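Local coordinates for enterocine A immunity protein (Enterococcus faecium, PDB 2BL8) that confers immunity to enterocin A, a pediocin-like bacteriocin, protecting the cell that carries it, at residues K23-I27 with K66-T70. Sequence-based numbering, arbitrary orientation.
Sequences KYSDI and KIRFT
Ile67 meets Tyr24 and Ile27 in an apolar contact with two bridging waters on its polar side, at one end of the antiparallel four-helix bundle, where the start of helix 25-38 faces the loop from helix 48-64 to helix 71-84. No direct hydrogen bond joins the two segments. Ile67 divides its two branches between Tyr24 and the Lys23-Ile27 side. Its CG2, anti to the backbone N, meets the outer end of the tyrosine ring obliquely, 3.3 Å from Tyr24 CE1, a tight approach for carbon atoms. CG1 stands beside the backbone N (chi1 -67°) and carries CD1 toward Lys23 and Ile27. Ile67 CD1 stops 3.4 Å from Lys23 O in the 3-10 turn and meets Ile27 CD1, from the first turn of helix 25-38, tip to tip at 3.9 Å. That same Ile27 methyl also stands 4.3 Å from CZ of the Phe69 ring, a looser touch that extends the apolar patch along the loop.

At the polar edge two waters do the joining. One accepts from Lys23 NZ and from Arg68 N, each at 2.8 Å, so the lysine chain, extended beyond CB, reaches the loop backbone through it; its link to Tyr24 OH is weak. The second water lies 2.6 Å from Tyr24 OH and donates to Arg68 O. The phenol is thus tied to the loop by water, although Tyr24 is largely buried.

Just past helix 48-64, Lys66, with positive phi, completes a Schellman motif, and Thr70 is the N-cap of helix 71-84. Tyr24 and Ile27 also rest on Ile16 of helix 5-17, Ile27 packs against Leu58 and Thr61 of helix 48-64, and Phe69 reaches Ala62 there and Ile77 of helix 71-84, bringing all four helices together around the contact.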
loop_
_atom_site.group_PDB
_atom_site.type_symbol
_atom_site.label_atom_id
_atom_site.label_comp_id
_atom_site.label_asym_id
_atom_site.label_seq_id
_atom_site.Cartn_x
_atom_site.Cartn_y
_atom_site.Cartn_z
ATOM N N LYS A 23 0.981 -16.644 5.277
ATOM C CA LYS A 23 0.069 -15.637 5.815
ATOM C C LYS A 23 0.106 -14.340 5.005
ATOM O O LYS A 23 -0.723 -13.451 5.203
ATOM C CB LYS A 23 0.399 -15.339 7.281
ATOM C CG LYS A 23 1.707 -14.601 7.501
ATOM C CD LYS A 23 1.904 -14.274 8.976
ATOM C CE LYS A 23 3.184 -13.485 9.207
ATOM N NZ LYS A 23 3.380 -13.134 10.644
ATOM N N TYR A 24 1.073 -14.240 4.100
ATOM C CA TYR A 24 1.221 -13.059 3.250
ATOM C C TYR A 24 0.813 -13.375 1.814
ATOM O O TYR A 24 0.911 -12.522 0.936
ATOM C CB TYR A 24 2.676 -12.578 3.249
ATOM C CG TYR A 24 3.132 -11.931 4.534
ATOM C CD1 TYR A 24 2.653 -10.680 4.917
ATOM C CD2 TYR A 24 4.053 -12.565 5.366
ATOM C CE1 TYR A 24 3.080 -10.075 6.095
ATOM C CE2 TYR A 24 4.487 -11.969 6.547
ATOM C CZ TYR A 24 3.997 -10.726 6.906
ATOM O OH TYR A 24 4.417 -10.136 8.078
ATOM N N SER A 25 0.356 -14.602 1.577
ATOM C CA SER A 25 -0.043 -15.025 0.238
ATOM C C SER A 25 -1.091 -14.121 -0.400
ATOM O O SER A 25 -0.958 -13.736 -1.561
ATOM C CB SER A 25 -0.567 -16.463 0.271
ATOM O OG SER A 25 -1.674 -16.577 1.147
ATOM N N ASP A 26 -2.135 -13.789 0.354
ATOM C CA ASP A 26 -3.196 -12.937 -0.163
ATOM C C ASP A 26 -2.676 -11.544 -0.494
ATOM O O ASP A 26 -3.005 -10.983 -1.539
ATOM C CB ASP A 26 -4.343 -12.838 0.846
ATOM C CG ASP A 26 -5.044 -14.166 1.062
ATOM O OD1 ASP A 26 -5.491 -14.771 0.065
ATOM O OD2 ASP A 26 -5.148 -14.605 2.227
ATOM N N ILE A 27 -1.866 -10.994 0.404
ATOM C CA ILE A 27 -1.287 -9.669 0.213
ATOM C C ILE A 27 -0.428 -9.622 -1.050
ATOM O O ILE A 27 -0.487 -8.658 -1.814
ATOM C CB ILE A 27 -0.425 -9.268 1.440
ATOM C CG1 ILE A 27 -1.333 -8.957 2.630
ATOM C CG2 ILE A 27 0.465 -8.080 1.102
ATOM C CD1 ILE A 27 -0.588 -8.808 3.941
ATOM N N LYS A 66 -3.824 -10.206 12.074
ATOM C CA LYS A 66 -2.830 -9.967 13.115
ATOM C C LYS A 66 -1.400 -10.043 12.577
ATOM O O LYS A 66 -0.534 -10.712 13.148
ATOM C CB LYS A 66 -3.036 -10.966 14.258
ATOM C CG LYS A 66 -4.412 -10.843 14.901
ATOM C CD LYS A 66 -4.644 -11.889 15.973
ATOM C CE LYS A 66 -5.996 -11.700 16.645
ATOM N NZ LYS A 66 -6.244 -12.731 17.696
ATOM N N ILE A 67 -1.172 -9.336 11.474
ATOM C CA ILE A 67 0.127 -9.275 10.806
ATOM C C ILE A 67 0.840 -7.970 11.141
ATOM O O ILE A 67 0.203 -6.926 11.266
ATOM C CB ILE A 67 -0.034 -9.316 9.271
ATOM C CG1 ILE A 67 -0.572 -10.674 8.829
ATOM C CG2 ILE A 67 1.295 -9.007 8.602
ATOM C CD1 ILE A 67 -0.861 -10.750 7.341
ATOM N N ARG A 68 2.162 -8.030 11.271
ATOM C CA ARG A 68 2.950 -6.841 11.577
ATOM C C ARG A 68 3.988 -6.598 10.489
ATOM O O ARG A 68 4.911 -7.392 10.314
ATOM C CB ARG A 68 3.671 -6.989 12.921
ATOM C CG ARG A 68 2.764 -7.145 14.129
ATOM C CD ARG A 68 1.792 -5.982 14.269
ATOM N NE ARG A 68 2.462 -4.687 14.334
ATOM C CZ ARG A 68 1.828 -3.536 14.537
ATOM N NH1 ARG A 68 0.513 -3.525 14.695
ATOM N NH2 ARG A 68 2.505 -2.396 14.577
ATOM N N PHE A 69 3.829 -5.505 9.753
ATOM C CA PHE A 69 4.778 -5.152 8.704
ATOM C C PHE A 69 6.052 -4.666 9.383
ATOM O O PHE A 69 6.009 -4.164 10.505
ATOM C CB PHE A 69 4.229 -4.015 7.842
ATOM C CG PHE A 69 3.029 -4.391 7.025
ATOM C CD1 PHE A 69 3.133 -5.332 6.012
ATOM C CD2 PHE A 69 1.794 -3.793 7.264
ATOM C CE1 PHE A 69 2.027 -5.676 5.241
ATOM C CE2 PHE A 69 0.680 -4.129 6.500
ATOM C CZ PHE A 69 0.796 -5.072 5.487
ATOM N N THR A 70 7.187 -4.816 8.711
ATOM C CA THR A 70 8.441 -4.346 9.286
ATOM C C THR A 70 8.438 -2.826 9.174
ATOM O O THR A 70 7.646 -2.258 8.421
ATOM C CB THR A 70 9.665 -4.899 8.524
ATOM O OG1 THR A 70 9.646 -4.431 7.170
ATOM C CG2 THR A 70 9.647 -6.419 8.528
HETATM O O HOH W 1 3.585 -10.466 11.399
HETATM O O HOH W 2 6.178 -8.332 7.510
#